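Local coordinates for metallo-beta-lactamase (Chryseobacterium indologenes, PDB 3L6N), which hydrolyses the beta-lactam ring of penicillins, cephalosporins and carbapenems as a class B, zinc-dependent beta-lactamase, conferring resistance to these antibiotics, at residues H16-F21 and D46-K51; A31-L36 and D79-D84; G41-D46 and A71-H76; Y151-G156 and L195-H200. One frame throughout, in Å; residues are numbered along the deposited sequence. Where two conformers were deposited one is given.

Interaction 1. Residues H16-F21 and D46-K51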
# COMPACT_ATOMS: atom_id res chain seq x y z
N HIS A 16 3.32 -6.23 -9.35
CA HIS A 16 2.31 -7.18 -8.87
C HIS A 16 1.38 -6.58 -7.84
O HIS A 16 1.82 -5.87 -6.93
CB HIS A 16 2.98 -8.40 -8.24
CG HIS A 16 3.76 -9.26 -9.20
ND1 HIS A 16 4.94 -8.85 -9.78
CD2 HIS A 16 3.53 -10.51 -9.66
CE1 HIS A 16 5.41 -9.81 -10.55
NE2 HIS A 16 4.57 -10.84 -10.50
N ILE A 17 0.09 -6.89 -7.97
CA ILE A 17 -0.91 -6.65 -6.94
C ILE A 17 -0.98 -7.93 -6.15
O ILE A 17 -1.02 -8.99 -6.75
CB ILE A 17 -2.30 -6.40 -7.55
CG1 ILE A 17 -2.26 -5.15 -8.44
CG2 ILE A 17 -3.37 -6.27 -6.44
CD1 ILE A 17 -3.19 -5.27 -9.66
N TYR A 18 -0.93 -7.86 -4.82
CA TYR A 18 -1.19 -9.05 -4.01
C TYR A 18 -2.23 -8.78 -2.94
O TYR A 18 -2.30 -7.70 -2.37
CB TYR A 18 0.10 -9.69 -3.46
CG TYR A 18 0.76 -9.02 -2.27
CD1 TYR A 18 0.53 -9.49 -0.97
CD2 TYR A 18 1.65 -7.96 -2.43
CE1 TYR A 18 1.15 -8.92 0.13
CE2 TYR A 18 2.29 -7.37 -1.33
CZ TYR A 18 2.03 -7.86 -0.05
OH TYR A 18 2.64 -7.29 1.05
N LYS A 19 -3.07 -9.78 -2.69
CA LYS A 19 -4.18 -9.61 -1.74
C LYS A 19 -3.91 -10.50 -0.54
O LYS A 19 -3.53 -11.65 -0.71
CB LYS A 19 -5.51 -10.03 -2.37
CG LYS A 19 -5.97 -9.26 -3.59
CD LYS A 19 -7.36 -9.74 -4.05
CE LYS A 19 -8.46 -9.41 -3.04
NZ LYS A 19 -8.93 -7.98 -3.03
N THR A 20 -4.08 -9.95 0.66
CA THR A 20 -4.02 -10.76 1.90
C THR A 20 -5.29 -10.56 2.71
O THR A 20 -6.03 -9.60 2.51
CB THR A 20 -2.77 -10.46 2.76
OG1 THR A 20 -2.83 -9.15 3.33
CG2 THR A 20 -1.49 -10.62 1.93
N PHE A 21 -5.53 -11.49 3.62
CA PHE A 21 -6.81 -11.58 4.31
C PHE A 21 -6.60 -11.57 5.81
O PHE A 21 -5.59 -12.06 6.31
CB PHE A 21 -7.52 -12.87 3.92
CG PHE A 21 -7.85 -12.94 2.46
CD1 PHE A 21 -6.96 -13.54 1.56
CD2 PHE A 21 -9.04 -12.40 1.98
CE1 PHE A 21 -7.26 -13.59 0.20
CE2 PHE A 21 -9.34 -12.46 0.62
CZ PHE A 21 -8.46 -13.05 -0.27
N ASP A 46 3.55 -2.04 1.28
CA ASP A 46 2.72 -2.57 2.36
C ASP A 46 2.89 -4.07 2.51
O ASP A 46 3.37 -4.75 1.60
CB ASP A 46 1.26 -2.13 2.22
CG ASP A 46 1.14 -0.63 2.22
OD1 ASP A 46 1.77 -0.03 3.11
OD2 ASP A 46 0.44 -0.07 1.35
N VAL A 47 2.52 -4.57 3.68
CA VAL A 47 2.86 -5.94 4.09
C VAL A 47 1.60 -6.76 4.35
O VAL A 47 0.51 -6.18 4.49
CB VAL A 47 3.75 -5.93 5.36
CG1 VAL A 47 5.05 -5.17 5.10
CG2 VAL A 47 3.01 -5.34 6.55
N PRO A 48 1.71 -8.10 4.39
CA PRO A 48 0.51 -8.89 4.72
C PRO A 48 -0.19 -8.41 5.98
O PRO A 48 0.46 -8.00 6.95
CB PRO A 48 1.07 -10.30 4.91
CG PRO A 48 2.22 -10.36 3.96
CD PRO A 48 2.86 -8.98 4.07
N TRP A 49 -1.52 -8.45 5.93
CA TRP A 49 -2.35 -8.00 7.06
C TRP A 49 -2.02 -8.77 8.34
O TRP A 49 -1.96 -8.19 9.42
CB TRP A 49 -3.84 -8.13 6.72
CG TRP A 49 -4.71 -7.10 7.40
CD1 TRP A 49 -4.44 -6.37 8.54
CD2 TRP A 49 -6.01 -6.67 6.96
NE1 TRP A 49 -5.48 -5.53 8.83
CE2 TRP A 49 -6.46 -5.68 7.88
CE3 TRP A 49 -6.84 -7.02 5.89
CZ2 TRP A 49 -7.70 -5.04 7.75
CZ3 TRP A 49 -8.08 -6.37 5.75
CH2 TRP A 49 -8.49 -5.40 6.69
N GLU A 50 -1.77 -10.07 8.19
CA GLU A 50 -1.40 -10.91 9.31
C GLU A 50 0.11 -11.11 9.34
O GLU A 50 0.69 -11.65 8.40
CB GLU A 50 -2.10 -12.28 9.23
CG GLU A 50 -3.63 -12.24 9.28
CD GLU A 50 -4.20 -11.75 10.61
OE1 GLU A 50 -5.45 -11.79 10.73
OE2 GLU A 50 -3.45 -11.34 11.52
N LYS A 51 0.74 -10.67 10.43
CA LYS A 51 2.19 -10.82 10.61
C LYS A 51 2.67 -12.27 10.55
O LYS A 51 3.82 -12.51 10.18
CB LYS A 51 2.64 -10.15 11.90
CG LYS A 51 2.15 -10.83 13.17
CD LYS A 51 2.89 -10.31 14.40
CE LYS A 51 2.58 -8.85 14.68
NZ LYS A 51 3.23 -8.41 15.96
O HOH W 1 -2.71 -11.62 5.94
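Thr-20 on the extended strand 16-21 and Pro-48 in the irregular segment 46-51 bring the two backbones nearest, their CA atoms 5.7 Å apart; the touching parts run in directions that differ by 32°. No backbone-to-backbone hydrogen bond joins them. The link is made instead by side chains on alternate strand positions, Tyr-18 and Thr-20, whose CB atoms both point at the loop. Tyr-18 donates its phenol proton to Asp-46 O, with OH and O 2.7 Å apart and the donor tilted 27° from the carbonyl plane. The same OH lies 3.3 Å from Val-47 CA and 3.5 Å from Pro-48 CD, while CG of that proline sits at the edge of the tyrosine ring. Segment 46-51 leads from strand 41-45 to helix 54-65, in the N-terminal half of the alpha-beta/beta-alpha sandwich of metallo-beta-lactamases. Here Thr-20 receives the backbone N-H of Trp-49 on OG1, a nearly straight bond of 3.0 Å. With chi1 at 69°, OG1 stands between the backbone N and carbonyl carbon of Thr-20, and CG2 is left to pack 3.9 Å from Pro-48 CB. Further on, a water accepts the N-H of Glu-50 and lies 2.9 Å from Phe-21 O, to which it can donate; that oxygen is also 3.6 Å from Glu-50 CG. The Trp-49 indole meets the rings of Phe-24, further along the same strand, and of His-200, a zinc ligand.

Interaction 2. Residues A31-L36 and D79-D84. With ZN (zinc ion), chain C.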
# COMPACT_ATOMS: atom_id res chain seq x y z
N ALA A 31 -7.11 -6.98 1.98
CA ALA A 31 -6.33 -5.77 1.77
C ALA A 31 -5.49 -5.99 0.53
O ALA A 31 -4.90 -7.06 0.36
CB ALA A 31 -5.42 -5.49 2.97
N ASN A 32 -5.42 -4.97 -0.32
CA ASN A 32 -4.59 -5.02 -1.52
C ASN A 32 -3.28 -4.31 -1.29
O ASN A 32 -3.26 -3.15 -0.87
CB ASN A 32 -5.33 -4.37 -2.69
CG ASN A 32 -6.69 -4.97 -2.90
OD1 ASN A 32 -6.83 -6.19 -3.02
ND2 ASN A 32 -7.71 -4.12 -2.92
N SER A 33 -2.19 -5.02 -1.53
CA SER A 33 -0.84 -4.46 -1.44
C SER A 33 -0.18 -4.69 -2.79
O SER A 33 -0.80 -5.22 -3.72
CB SER A 33 -0.07 -5.13 -0.30
OG SER A 33 -0.65 -4.75 0.96
N MET A 34 1.07 -4.25 -2.93
CA MET A 34 1.78 -4.44 -4.19
C MET A 34 3.20 -4.89 -3.93
O MET A 34 3.75 -4.67 -2.85
CB MET A 34 1.78 -3.15 -5.02
CG MET A 34 0.40 -2.64 -5.31
SD MET A 34 0.34 -1.37 -6.58
CE MET A 34 0.46 -2.36 -8.09
N TYR A 35 3.80 -5.53 -4.93
CA TYR A 35 5.25 -5.65 -4.94
C TYR A 35 5.84 -5.45 -6.31
O TYR A 35 5.18 -5.67 -7.32
CB TYR A 35 5.72 -6.96 -4.28
CG TYR A 35 5.52 -8.27 -5.02
CD1 TYR A 35 6.33 -8.63 -6.10
CD2 TYR A 35 4.58 -9.21 -4.57
CE1 TYR A 35 6.19 -9.88 -6.76
CE2 TYR A 35 4.42 -10.43 -5.21
CZ TYR A 35 5.22 -10.77 -6.29
OH TYR A 35 5.06 -11.99 -6.89
N LEU A 36 7.09 -5.02 -6.35
CA LEU A 36 7.74 -4.69 -7.62
C LEU A 36 9.04 -5.47 -7.73
O LEU A 36 9.91 -5.36 -6.88
CB LEU A 36 8.01 -3.18 -7.70
CG LEU A 36 8.70 -2.62 -8.95
CD1 LEU A 36 7.89 -2.85 -10.20
CD2 LEU A 36 8.95 -1.12 -8.73
N ASP A 79 -1.89 -1.50 10.64
CA ASP A 79 -1.45 -2.91 10.60
C ASP A 79 -1.42 -3.54 9.21
O ASP A 79 -0.59 -4.41 8.94
CB ASP A 79 -2.36 -3.77 11.47
CG ASP A 79 -2.21 -3.49 12.95
OD1 ASP A 79 -3.05 -4.03 13.70
OD2 ASP A 79 -1.29 -2.77 13.38
N ASP A 80 -2.33 -3.11 8.33
CA ASP A 80 -2.43 -3.63 6.96
C ASP A 80 -1.48 -2.91 6.01
O ASP A 80 -1.50 -3.16 4.81
CB ASP A 80 -3.88 -3.55 6.44
CG ASP A 80 -4.43 -2.14 6.41
OD1 ASP A 80 -4.32 -1.42 7.41
OD2 ASP A 80 -5.00 -1.74 5.36
N ARG A 81 -0.62 -2.05 6.56
CA ARG A 81 0.25 -1.21 5.75
C ARG A 81 1.69 -1.37 6.23
O ARG A 81 2.40 -2.25 5.76
CB ARG A 81 -0.22 0.25 5.79
CG ARG A 81 -1.69 0.44 5.40
CD ARG A 81 -1.89 0.50 3.89
NE ARG A 81 -1.87 -0.82 3.26
CZ ARG A 81 -2.27 -1.05 2.01
NH1 ARG A 81 -2.71 -0.04 1.26
NH2 ARG A 81 -2.21 -2.27 1.50
N ALA A 82 2.10 -0.57 7.21
CA ALA A 82 3.42 -0.76 7.84
C ALA A 82 3.52 -2.09 8.57
O ALA A 82 4.57 -2.74 8.57
CB ALA A 82 3.73 0.39 8.80
N GLY A 83 2.43 -2.50 9.21
CA GLY A 83 2.45 -3.70 10.05
C GLY A 83 3.54 -3.60 11.11
O GLY A 83 3.75 -2.53 11.71
N ASP A 84 4.24 -4.71 11.33
CA ASP A 84 5.32 -4.77 12.30
C ASP A 84 6.65 -4.77 11.56
O ASP A 84 7.13 -5.83 11.12
CB ASP A 84 5.19 -6.02 13.18
CG ASP A 84 6.35 -6.18 14.17
OD1 ASP A 84 7.20 -5.27 14.28
OD2 ASP A 84 6.40 -7.25 14.83
ZN ZN C . -6.17 -0.09 5.02
O HOH W 2 -3.26 -0.45 -1.67
O HOH W 3 -5.83 0.71 6.91
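The dinuclear zinc site of the metallo-beta-lactamase fold is approached here from strand 27-38, where Asn-32 and Ser-33 meet Arg-81 of the metal-binding loop, the residue after the zinc ligand Asp-80. Arg-81, modelled in two conformers of which one is described, reaches the strand with NH2, which donates to Asn-32 O over 2.7 Å. That oxygen lies close to the guanidinium plane, whereas the nitrogen stands above the carbonyl plane of Asn-32, 45° out of it. Ser-33 OG is 3.0 Å from the same NH2, near the guanidinium plane. A water closes a second route, accepting from Arg-81 NH1 and donating to Asn-32 O, which is therefore gripped twice. The arginine chain bends at chi2 (-83°) and again at chi3 (79°), folding back so that NE donates to Asp-80 O at 2.8 Å. Nearer the metal, Ala-31 CB packs 4.3 Å from Asp-80 CB. Asp-80 binds zinc through OD2 at 2.0 Å, and its OD1 accepts a bond from the water that is also on the metal; Cys-158 and His-200 supply the other protein ligands. Arg-81 NE also forms a salt bridge with Asp-46. With one edge of the guanidinium on the strand carbonyl and NE on that of Asp-80, this conformer ties the ligand's backbone to the sheet as a second-shell group, and its positive charge would be expected to offset part of the Asp-46 carboxylate charge.

Interaction 3. Residues G41-D46 and A71-H76. With ZN (zinc ion), chain B.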
# COMPACT_ATOMS: atom_id res chain seq x y z
N GLY A 41 16.31 -7.24 -6.55
CA GLY A 41 15.43 -7.83 -5.54
C GLY A 41 14.04 -7.23 -5.59
O GLY A 41 13.74 -6.40 -6.43
N VAL A 42 13.20 -7.67 -4.66
CA VAL A 42 11.78 -7.28 -4.70
C VAL A 42 11.47 -6.20 -3.66
O VAL A 42 11.94 -6.26 -2.52
CB VAL A 42 10.89 -8.53 -4.50
CG1 VAL A 42 9.42 -8.17 -4.43
CG2 VAL A 42 11.14 -9.52 -5.63
N VAL A 43 10.68 -5.21 -4.08
CA VAL A 43 10.25 -4.13 -3.19
C VAL A 43 8.79 -4.38 -2.82
O VAL A 43 7.96 -4.51 -3.71
CB VAL A 43 10.37 -2.77 -3.89
CG1 VAL A 43 9.92 -1.66 -2.96
CG2 VAL A 43 11.82 -2.53 -4.35
N LEU A 44 8.49 -4.47 -1.52
CA LEU A 44 7.09 -4.56 -1.06
C LEU A 44 6.53 -3.18 -0.82
O LEU A 44 7.22 -2.31 -0.28
CB LEU A 44 6.96 -5.31 0.27
CG LEU A 44 7.45 -6.75 0.33
CD1 LEU A 44 7.07 -7.31 1.69
CD2 LEU A 44 6.83 -7.60 -0.78
N PHE A 45 5.28 -2.99 -1.25
CA PHE A 45 4.49 -1.82 -0.90
C PHE A 45 3.35 -2.27 -0.02
O PHE A 45 2.34 -2.79 -0.50
CB PHE A 45 4.01 -1.09 -2.16
CG PHE A 45 5.14 -0.56 -2.98
CD1 PHE A 45 5.68 -1.33 -4.01
CD2 PHE A 45 5.70 0.68 -2.70
CE1 PHE A 45 6.76 -0.87 -4.75
CE2 PHE A 45 6.78 1.16 -3.44
CZ PHE A 45 7.30 0.37 -4.47
N ASP A 46 3.55 -2.04 1.28
CA ASP A 46 2.72 -2.57 2.36
C ASP A 46 2.89 -4.07 2.51
O ASP A 46 3.37 -4.75 1.60
CB ASP A 46 1.26 -2.13 2.22
CG ASP A 46 1.14 -0.63 2.22
OD1 ASP A 46 1.77 -0.03 3.11
OD2 ASP A 46 0.44 -0.07 1.35
N ALA A 71 13.43 -4.31 0.07
CA ALA A 71 12.91 -3.05 0.60
C ALA A 71 11.43 -3.18 0.88
O ALA A 71 10.71 -3.90 0.17
CB ALA A 71 13.17 -1.91 -0.36
N VAL A 72 10.97 -2.48 1.92
CA VAL A 72 9.54 -2.46 2.25
C VAL A 72 9.15 -1.00 2.42
O VAL A 72 9.76 -0.29 3.24
CB VAL A 72 9.26 -3.22 3.56
CG1 VAL A 72 7.79 -3.10 3.98
CG2 VAL A 72 9.65 -4.70 3.41
N PHE A 73 8.16 -0.55 1.65
CA PHE A 73 7.61 0.81 1.78
C PHE A 73 6.22 0.75 2.40
O PHE A 73 5.38 -0.03 1.95
CB PHE A 73 7.51 1.47 0.40
CG PHE A 73 8.82 1.97 -0.13
CD1 PHE A 73 9.79 1.08 -0.60
CD2 PHE A 73 9.07 3.34 -0.19
CE1 PHE A 73 11.01 1.54 -1.11
CE2 PHE A 73 10.29 3.82 -0.70
CZ PHE A 73 11.26 2.91 -1.16
N ALA A 74 5.97 1.58 3.41
CA ALA A 74 4.66 1.64 4.07
C ALA A 74 3.89 2.86 3.60
O ALA A 74 4.45 3.96 3.56
CB ALA A 74 4.84 1.71 5.60
N THR A 75 2.62 2.67 3.25
CA THR A 75 1.80 3.78 2.78
C THR A 75 0.97 4.46 3.87
O THR A 75 0.30 5.46 3.61
CB THR A 75 0.94 3.45 1.54
OG1 THR A 75 -0.05 2.47 1.89
CG2 THR A 75 1.80 2.93 0.39
N HIS A 76 0.99 3.88 5.07
CA HIS A 76 0.66 4.58 6.33
C HIS A 76 0.93 3.65 7.51
O HIS A 76 1.50 2.56 7.32
CB HIS A 76 -0.74 5.28 6.37
CG HIS A 76 -1.93 4.36 6.28
ND1 HIS A 76 -2.41 3.88 5.08
CD2 HIS A 76 -2.81 3.95 7.23
CE1 HIS A 76 -3.49 3.15 5.31
NE2 HIS A 76 -3.75 3.18 6.60
ZN ZN B . -5.53 2.51 7.49
O HOH W 3 -5.83 0.71 6.91
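Asp-46 and Thr-75 share the strongest polar contact, a pair of bonds to one carboxylate. Thr-75 OG1 donates to Asp-46 OD2 at 2.6 Å, on the syn lone pair, and the backbone N of Thr-75 donates to Asp-46 OD1 at 2.8 Å, also on the syn side and close to the carboxylate plane. The chi1 of 66° puts the threonine hydroxyl between its own N and carbonyl carbon, and the two side chains meet at about a right angle. Behind this grip the strands 41-45 and 71-73 run parallel, 17° apart in direction, and pair through Leu-44 N to Ala-71 O, Phe-73 N to Leu-44 O and Asp-46 N to Phe-73 O, each 2.8 Å long. They are the two strands of a beta-alpha-beta unit, joined through helix 54-65. Side chains then alternate between the faces. Val-43, Ala-71, Phe-45 and Phe-73 share one: Val-43 CG1 rests 3.6 Å from Phe-73 CD1, and Phe-45 CD2 lies 3.7 Å from Phe-73 CB. The two phenyl rings lean the same way, planes at 30°, but are slid so far that they barely overlap. On the face toward helix 54-65, Leu-44 CD1 meets Val-72 CG2 at 4.1 Å. One residue past the threonine, His-76 NE2 binds zinc at 2.1 Å, with His-78 and His-139. The carboxylate thus holds Thr-75, just ahead of a metal ligand, by its backbone N-H through OD1 and by its hydroxyl through OD2, and the neighbouring guanidinium of Arg-81 would be expected to favour its negative charge.

Interaction 4. Residues Y151-G156 and L195-H200. With ZN (zinc ion), chain C.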
# COMPACT_ATOMS: atom_id res chain seq x y z
N TYR A 151 4.45 1.92 -15.60
CA TYR A 151 3.32 0.99 -15.59
C TYR A 151 1.97 1.68 -15.71
O TYR A 151 0.95 1.02 -15.95
CB TYR A 151 3.36 0.13 -14.32
CG TYR A 151 4.62 -0.68 -14.21
CD1 TYR A 151 5.77 -0.16 -13.61
CD2 TYR A 151 4.67 -1.97 -14.74
CE1 TYR A 151 6.94 -0.91 -13.53
CE2 TYR A 151 5.83 -2.72 -14.66
CZ TYR A 151 6.96 -2.19 -14.06
OH TYR A 151 8.11 -2.94 -13.99
N ASN A 152 1.97 3.00 -15.52
CA ASN A 152 0.74 3.81 -15.44
C ASN A 152 -0.23 3.29 -14.38
O ASN A 152 -1.44 3.30 -14.57
CB ASN A 152 0.07 3.97 -16.80
CG ASN A 152 0.82 4.92 -17.72
OD1 ASN A 152 1.46 5.87 -17.26
ND2 ASN A 152 0.75 4.66 -19.01
N VAL A 153 0.34 2.86 -13.26
CA VAL A 153 -0.47 2.33 -12.16
C VAL A 153 -0.25 3.20 -10.93
O VAL A 153 0.89 3.53 -10.60
CB VAL A 153 -0.09 0.86 -11.83
CG1 VAL A 153 -0.75 0.40 -10.53
CG2 VAL A 153 -0.48 -0.06 -12.97
N LEU A 154 -1.34 3.58 -10.27
CA LEU A 154 -1.26 4.28 -9.00
C LEU A 154 -1.71 3.35 -7.89
O LEU A 154 -2.82 2.82 -7.94
CB LEU A 154 -2.16 5.51 -8.99
CG LEU A 154 -2.02 6.35 -7.72
CD1 LEU A 154 -0.70 7.13 -7.71
CD2 LEU A 154 -3.21 7.31 -7.57
N ASP A 155 -0.85 3.17 -6.89
CA ASP A 155 -1.25 2.46 -5.68
C ASP A 155 -1.91 3.50 -4.79
O ASP A 155 -1.23 4.33 -4.18
CB ASP A 155 -0.03 1.85 -4.99
CG ASP A 155 -0.38 1.01 -3.78
OD1 ASP A 155 -1.57 0.91 -3.43
OD2 ASP A 155 0.57 0.45 -3.18
N GLY A 156 -3.24 3.46 -4.73
CA GLY A 156 -4.03 4.45 -3.99
C GLY A 156 -4.01 4.23 -2.49
O GLY A 156 -4.19 5.19 -1.70
N LEU A 195 -4.81 2.35 -14.11
CA LEU A 195 -5.20 1.45 -13.03
C LEU A 195 -4.90 2.12 -11.70
O LEU A 195 -3.80 2.61 -11.49
CB LEU A 195 -4.45 0.13 -13.15
CG LEU A 195 -4.72 -0.96 -12.11
CD1 LEU A 195 -6.18 -1.39 -12.09
CD2 LEU A 195 -3.81 -2.17 -12.39
N ILE A 196 -5.91 2.20 -10.84
CA ILE A 196 -5.73 2.73 -9.49
C ILE A 196 -6.12 1.64 -8.50
O ILE A 196 -7.23 1.09 -8.58
CB ILE A 196 -6.54 4.03 -9.26
CG1 ILE A 196 -6.10 5.10 -10.28
CG2 ILE A 196 -6.34 4.53 -7.82
CD1 ILE A 196 -6.86 6.39 -10.21
N ILE A 197 -5.19 1.28 -7.61
CA ILE A 197 -5.44 0.19 -6.67
C ILE A 197 -5.98 0.76 -5.37
O ILE A 197 -5.28 1.55 -4.71
CB ILE A 197 -4.14 -0.61 -6.37
CG1 ILE A 197 -3.48 -1.13 -7.67
CG2 ILE A 197 -4.40 -1.76 -5.36
CD1 ILE A 197 -4.36 -2.04 -8.52
N PRO A 198 -7.20 0.35 -4.98
CA PRO A 198 -7.73 0.70 -3.66
C PRO A 198 -7.15 -0.19 -2.57
O PRO A 198 -6.78 -1.34 -2.83
CB PRO A 198 -9.23 0.45 -3.81
CG PRO A 198 -9.32 -0.69 -4.79
CD PRO A 198 -8.11 -0.54 -5.72
N GLY A 199 -7.07 0.34 -1.35
CA GLY A 199 -6.46 -0.40 -0.24
C GLY A 199 -7.15 -1.69 0.16
O GLY A 199 -6.49 -2.65 0.56
N HIS A 200 -8.48 -1.70 0.06
CA HIS A 200 -9.28 -2.84 0.50
C HIS A 200 -10.31 -3.24 -0.55
O HIS A 200 -10.68 -2.43 -1.40
CB HIS A 200 -10.01 -2.49 1.79
CG HIS A 200 -9.10 -2.18 2.94
ND1 HIS A 200 -8.59 -3.17 3.76
CD2 HIS A 200 -8.62 -1.01 3.41
CE1 HIS A 200 -7.83 -2.61 4.69
NE2 HIS A 200 -7.83 -1.30 4.50
ZN ZN C . -6.17 -0.09 5.02
O HOH W 3 -5.83 0.71 6.91
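Val-153 and Leu-195 lie side by side at the start of two parallel strands, 153-156 and 195-198, whose directions differ by 18°. From Val-153 the CB sits 4.1 Å from Leu-195 O. Its CG1, anti to the backbone N (chi1 170°), continues past that oxygen to Ile-197 CG1 at 4.2 Å, whereas CG2 turns to Leu-195 and touches CB and CD2, both at 4.0 Å. The valine therefore spans two successive partners on its own face of the sheet. On the reverse face Leu-154 CB packs against Ile-196 CG1, and Leu-154 CD2 meets Ile-196 CG2. The backbone bonds run alternately between the strands: Leu-154 N donates to Leu-195 O, Ile-197 N to Leu-154 O at 2.8 Å, and Gly-156 N to Ile-197 O, this last more bent, with an N-H...O angle of 133°. Beyond the paired residues the second segment turns through Gly-199 to His-200, whose NE2, in the one of its two conformers described, binds zinc at 2.1 Å with Asp-80 and Cys-158. The two strands belong to a beta-alpha-beta unit whose helix, 179-189, connects them. Strand 195-198 is outermost in its five-stranded sheet, and strand 153-157 lies between it and strand 145-148; on the face of Val-153 and Ile-197, Leu-15 and Ile-17 of strand 15-24 and Met-34 of strand 27-38 pack from the other sheet.

In the fold
From the N terminus, strand 15-24 follows the short strand 6-7, and interaction 1 closes the loop back onto it from residues 46-51, after the strands 27-38 and 41-45 have been laid down. Interaction 2 starts inside that loop, at 31-36, and ends beyond it at 79-84, so the two cross. Interaction 3, 41-46 with 71-76, lies wholly within the span of interaction 2, crosses interaction 1 and shares Asp-46 with it. All three involve the seven-stranded sheet. Interaction 4 comes in series after them, closing the loop through helix 179-189 within the five-stranded sheet, and meets interaction 2 where Asn-32 bonds to Gly-199. One water bound to both zinc ions connects interactions 2, 3 and 4.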